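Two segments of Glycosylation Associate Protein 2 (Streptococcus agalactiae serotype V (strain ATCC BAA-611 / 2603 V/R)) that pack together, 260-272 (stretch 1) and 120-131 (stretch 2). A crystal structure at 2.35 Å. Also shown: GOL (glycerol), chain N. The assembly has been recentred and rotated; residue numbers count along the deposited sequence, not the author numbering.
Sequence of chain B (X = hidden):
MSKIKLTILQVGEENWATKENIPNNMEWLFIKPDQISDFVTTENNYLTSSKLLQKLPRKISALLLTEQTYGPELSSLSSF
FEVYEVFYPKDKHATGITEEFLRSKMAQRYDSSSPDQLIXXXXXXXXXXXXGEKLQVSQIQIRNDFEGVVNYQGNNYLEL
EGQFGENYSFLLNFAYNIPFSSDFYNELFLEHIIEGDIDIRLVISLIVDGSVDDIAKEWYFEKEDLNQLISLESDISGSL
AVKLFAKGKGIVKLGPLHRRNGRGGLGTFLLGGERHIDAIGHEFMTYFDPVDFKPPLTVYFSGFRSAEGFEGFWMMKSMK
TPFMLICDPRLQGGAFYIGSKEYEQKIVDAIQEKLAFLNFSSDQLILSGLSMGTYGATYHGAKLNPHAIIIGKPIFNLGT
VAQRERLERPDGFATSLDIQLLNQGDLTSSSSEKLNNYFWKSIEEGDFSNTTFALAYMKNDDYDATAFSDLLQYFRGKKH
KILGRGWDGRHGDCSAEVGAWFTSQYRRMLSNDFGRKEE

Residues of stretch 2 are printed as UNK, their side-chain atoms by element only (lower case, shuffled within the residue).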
# COMPACT_ATOMS: atom_id res chain seq x y z
N ARG B 260 -7.71 -8.73 0.37
CA ARG B 260 -7.51 -7.51 1.14
C ARG B 260 -8.81 -7.03 1.76
O ARG B 260 -9.90 -7.22 1.19
CB ARG B 260 -6.92 -6.38 0.25
CG ARG B 260 -5.52 -6.68 -0.25
CD ARG B 260 -5.07 -5.79 -1.43
NE ARG B 260 -3.81 -6.28 -1.97
CZ ARG B 260 -3.48 -6.21 -3.26
NH1 ARG B 260 -4.32 -5.66 -4.13
NH2 ARG B 260 -2.31 -6.68 -3.67
N ASN B 261 -8.71 -6.40 2.93
CA ASN B 261 -9.82 -5.59 3.43
C ASN B 261 -9.96 -4.38 2.52
O ASN B 261 -9.03 -3.57 2.39
CB ASN B 261 -9.58 -5.15 4.87
CG ASN B 261 -9.52 -6.32 5.87
OD1 ASN B 261 -9.66 -7.50 5.52
ND2 ASN B 261 -9.29 -5.97 7.14
N GLY B 262 -11.11 -4.26 1.85
CA GLY B 262 -11.31 -3.25 0.83
C GLY B 262 -12.27 -2.15 1.23
O GLY B 262 -13.10 -2.31 2.13
N ARG B 263 -12.17 -1.02 0.55
CA ARG B 263 -12.97 0.15 0.88
C ARG B 263 -13.90 0.56 -0.25
O ARG B 263 -14.52 1.63 -0.18
CB ARG B 263 -12.05 1.30 1.29
CG ARG B 263 -11.17 0.94 2.49
CD ARG B 263 -10.28 2.10 2.91
NE ARG B 263 -9.40 1.71 4.02
CZ ARG B 263 -9.72 1.84 5.31
NH1 ARG B 263 -10.90 2.35 5.68
NH2 ARG B 263 -8.84 1.44 6.22
N GLY B 264 -14.02 -0.27 -1.29
CA GLY B 264 -14.96 0.01 -2.35
C GLY B 264 -14.71 1.27 -3.13
O GLY B 264 -15.64 1.80 -3.75
N GLY B 265 -13.48 1.79 -3.11
CA GLY B 265 -13.18 3.06 -3.76
C GLY B 265 -12.65 4.15 -2.85
O GLY B 265 -12.10 5.14 -3.36
N LEU B 266 -12.76 4.03 -1.53
CA LEU B 266 -12.31 5.06 -0.60
C LEU B 266 -10.84 4.94 -0.22
O LEU B 266 -10.35 5.77 0.56
CB LEU B 266 -13.17 5.01 0.66
CG LEU B 266 -14.54 5.69 0.66
CD1 LEU B 266 -15.24 5.61 -0.68
CD2 LEU B 266 -15.41 5.17 1.81
N GLY B 267 -10.12 3.94 -0.73
CA GLY B 267 -8.69 3.84 -0.52
C GLY B 267 -8.15 2.42 -0.48
O GLY B 267 -8.78 1.50 0.06
N THR B 268 -6.96 2.23 -1.04
CA THR B 268 -6.28 0.94 -0.97
C THR B 268 -5.56 0.82 0.37
O THR B 268 -4.73 1.67 0.72
CB THR B 268 -5.29 0.80 -2.12
OG1 THR B 268 -5.99 0.89 -3.38
CG2 THR B 268 -4.58 -0.55 -2.04
N PHE B 269 -5.87 -0.25 1.10
CA PHE B 269 -5.36 -0.51 2.45
C PHE B 269 -5.88 0.55 3.41
O PHE B 269 -6.79 0.29 4.19
CB PHE B 269 -3.82 -0.56 2.49
CG PHE B 269 -3.23 -1.73 1.75
CD1 PHE B 269 -3.73 -3.03 1.94
CD2 PHE B 269 -2.15 -1.55 0.88
CE1 PHE B 269 -3.16 -4.12 1.26
CE2 PHE B 269 -1.59 -2.65 0.19
CZ PHE B 269 -2.09 -3.93 0.38
N LEU B 270 -5.32 1.76 3.35
CA LEU B 270 -5.79 2.87 4.16
C LEU B 270 -6.77 3.73 3.37
O LEU B 270 -6.82 3.68 2.14
CB LEU B 270 -4.62 3.73 4.64
CG LEU B 270 -3.59 2.95 5.48
CD1 LEU B 270 -2.29 3.74 5.59
CD2 LEU B 270 -4.17 2.64 6.86
N LEU B 271 -7.55 4.52 4.10
CA LEU B 271 -8.37 5.57 3.51
C LEU B 271 -7.47 6.55 2.74
O LEU B 271 -6.54 7.13 3.30
CB LEU B 271 -9.13 6.29 4.62
CG LEU B 271 -10.33 7.17 4.26
CD1 LEU B 271 -11.48 6.37 3.66
CD2 LEU B 271 -10.79 7.96 5.47
N GLY B 272 -7.74 6.70 1.45
CA GLY B 272 -6.89 7.51 0.59
C GLY B 272 -5.76 6.77 -0.09
O GLY B 272 -5.11 7.36 -0.96
N UNK B 120 -23.23 3.35 0.82
CA UNK B 120 -22.68 2.00 0.92
C UNK B 120 -21.17 2.04 1.17
O UNK B 120 -20.64 1.26 1.97
c UNK B 120 -23.00 1.21 -0.36
c UNK B 120 -24.68 -2.93 1.75
n UNK B 120 -23.98 -2.28 0.82
n UNK B 120 -25.35 -2.25 2.68
n UNK B 120 -24.69 -4.25 1.77
c UNK B 120 -22.88 -0.29 -0.24
c UNK B 120 -23.92 -0.82 0.74
N UNK B 121 -20.46 2.94 0.48
CA UNK B 121 -19.02 3.08 0.67
C UNK B 121 -18.68 3.54 2.08
O UNK B 121 -17.73 3.04 2.70
c UNK B 121 -18.07 4.71 -2.76
c UNK B 121 -18.44 4.07 -0.35
c UNK B 121 -18.48 3.60 -1.79
n UNK B 121 -17.12 4.41 -3.63
o UNK B 121 -18.59 5.82 -2.71
N UNK B 122 -19.42 4.52 2.60
CA UNK B 122 -19.28 4.87 4.02
C UNK B 122 -19.46 3.62 4.89
O UNK B 122 -18.60 3.28 5.71
c UNK B 122 -18.78 7.61 3.28
c UNK B 122 -18.48 8.92 2.86
c UNK B 122 -20.87 8.39 4.17
c UNK B 122 -20.58 9.69 3.76
c UNK B 122 -20.32 5.94 4.40
c UNK B 122 -19.98 7.33 3.93
c UNK B 122 -19.39 9.96 3.10
N UNK B 123 -20.58 2.92 4.68
CA UNK B 123 -20.94 1.79 5.54
C UNK B 123 -19.84 0.74 5.60
O UNK B 123 -19.57 0.17 6.66
c UNK B 123 -23.13 0.71 7.36
c UNK B 123 -24.12 -1.35 7.97
c UNK B 123 -23.92 -1.84 6.69
c UNK B 123 -22.90 0.26 6.07
o UNK B 123 -24.72 -2.11 8.94
c UNK B 123 -22.24 1.16 5.04
c UNK B 123 -23.30 -1.03 5.74
c UNK B 123 -23.73 -0.08 8.30
N UNK B 124 -19.17 0.47 4.49
CA UNK B 124 -18.25 -0.66 4.47
C UNK B 124 -16.81 -0.26 4.18
O UNK B 124 -15.95 -1.15 4.10
c UNK B 124 -20.23 -3.80 3.42
c UNK B 124 -20.04 -2.40 3.98
n UNK B 124 -21.80 -5.79 3.32
c UNK B 124 -21.53 -4.44 3.95
c UNK B 124 -18.74 -1.72 3.48
N UNK B 125 -16.51 1.05 4.08
CA UNK B 125 -15.20 1.48 3.64
C UNK B 125 -14.45 2.39 4.59
O UNK B 125 -13.36 2.84 4.24
N UNK B 126 -15.00 2.66 5.77
CA UNK B 126 -14.43 3.65 6.69
C UNK B 126 -13.82 3.00 7.93
O UNK B 126 -13.60 3.68 8.94
c UNK B 126 -15.50 4.68 7.08
c UNK B 126 -15.97 5.65 5.97
c UNK B 126 -14.79 6.47 5.46
c UNK B 126 -17.12 6.58 6.40
N UNK B 127 -13.56 1.70 7.88
CA UNK B 127 -12.98 1.02 9.03
C UNK B 127 -11.55 1.50 9.27
O UNK B 127 -10.85 1.97 8.37
c UNK B 127 -12.30 -0.97 7.54
c UNK B 127 -12.99 -1.04 6.34
c UNK B 127 -12.35 -1.46 5.16
c UNK B 127 -10.95 -1.31 7.55
c UNK B 127 -13.00 -0.51 8.82
c UNK B 127 -10.29 -1.71 6.38
c UNK B 127 -11.00 -1.78 5.18
N UNK B 128 -11.11 1.36 10.51
CA UNK B 128 -9.73 1.65 10.88
C UNK B 128 -8.88 0.40 10.68
O UNK B 128 -9.33 -0.72 10.89
c UNK B 128 -9.67 2.16 12.34
c UNK B 128 -10.40 1.17 13.24
c UNK B 128 -10.30 3.54 12.45
c UNK B 128 -10.25 1.43 14.70
N UNK B 129 -7.64 0.59 10.30
CA UNK B 129 -6.74 -0.52 10.07
C UNK B 129 -6.60 -0.86 8.59
O UNK B 129 -7.29 -0.32 7.72
N UNK B 130 -5.67 -1.76 8.33
CA UNK B 130 -5.42 -2.27 6.99
C UNK B 130 -5.11 -3.75 7.11
O UNK B 130 -4.59 -4.19 8.14
c UNK B 130 -1.82 -0.73 6.64
c UNK B 130 -3.04 -1.42 7.25
c UNK B 130 -4.25 -1.54 6.32
o UNK B 130 -1.68 -0.63 5.42
n UNK B 130 -0.93 -0.25 7.51
N UNK B 131 -5.44 -4.53 6.07
CA UNK B 131 -4.98 -5.92 6.03
C UNK B 131 -5.01 -6.47 4.62
O UNK B 131 -5.90 -6.17 3.83
c UNK B 131 -5.80 -6.86 6.93
c UNK B 131 -5.11 -8.21 7.09
c UNK B 131 -3.23 -9.53 7.90
o UNK B 131 -3.13 -11.88 7.51
c UNK B 131 -3.79 -10.68 7.37
c UNK B 131 -3.88 -8.31 7.76
c UNK B 131 -5.64 -9.37 6.54
c UNK B 131 -5.00 -10.61 6.68
C1 GOL N . -16.40 8.49 -3.78
O1 GOL N . -17.59 7.78 -3.95
C2 GOL N . -15.26 7.48 -3.86
O2 GOL N . -15.29 6.73 -5.03
C3 GOL N . -13.96 8.34 -3.69
O3 GOL N . -13.05 7.89 -4.64
O HOH W 1 -7.18 -2.76 4.18

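Position 120 has seven side-chain atoms: three carbons, a nitrogen, then a carbon carrying two more nitrogens. This guanidinium is out of reach of stretch 1. It is Arg-120.

Position 121 has three carbons, the third carrying one oxygen and one nitrogen. This carboxamide meets Gly-264 and Leu-266. It is Gln-121. Its NE2 donates a nearly straight hydrogen bond to Gly-264 O, 3.0 Å. The CB lies 3.6 Å from Leu-266 CD1.

Position 122 has one carbon and a ring of six carbons with no oxygen. Its CB points away, but the ring edge comes back to Leu-266. It is Phe-122, with CD1 4.4 Å from Leu-266 CD2.

Position 123 has one carbon and a six-carbon ring bearing an oxygen. Its CA-to-CB bond points away, and the side chain touches nothing on stretch 1. It is Tyr-123.

Position 124 has four carbons in a row ending in nitrogen. The side chain makes no close approach to stretch 1. It is Lys-124. The amine leads away and is hydrogen-bonded elsewhere in the structure.

Position 125 has no side-chain atoms, and its backbone packs on Arg-263. It is Gly-125. An ideal CB would clash with Arg-263 O at 2.7 Å.

Position 126 has four carbons, forked at the second, and the fork reaches Leu-266 and Leu-271. It is Leu-126. Its CD2 is 3.8 Å from Leu-271 CD1 and 3.9 Å from Leu-266 CD2.

Position 127 has one carbon and a plain six-carbon ring. The Arg-263 guanidinium lies flat on it, centres 3.9 Å apart and planes at 15°. It is Phe-127.

Position 128 has four carbons, forked at the first, with one arm two carbons long. Its CA-to-CB bond points away, and the side chain touches nothing on stretch 1. It is Ile-128.

Position 129 has no side-chain atoms; its carbonyl faces Arg-263. It is Gly-129. Its phi of 101° and psi of 172° would jam a CB against the preceding carbonyl.

Position 130 has three carbons, the third carrying oxygen and nitrogen, and meets Phe-269. It is Gln-130. Its OE1 lies 3.6 Å from Phe-269 CB.

Position 131 has one carbon and a six-carbon ring bearing an oxygen. Its CB lies 3.6 Å from Asn-261 ND2. It is Tyr-131. The ring end leads away.

The contact centres on Arg-263. Its NH1 donates to Gly-125 O at 2.9 Å and to Phe-127 O at 2.7 Å, while its face stacks on the Phe-127 ring as a cation-pi pair. Its NE also donates to Phe-269 O, 3.0 Å, which ties the guanidinium to its own loop. Asn-261 N donates to Tyr-131 O, 3.0 Å. A water links Tyr-131 N to Asn-261 O and Phe-269 O. Leu-266 and Leu-271 add apolar packing against Leu-126.

Stretch 2 (120-131) RQFYKGLFIGQY
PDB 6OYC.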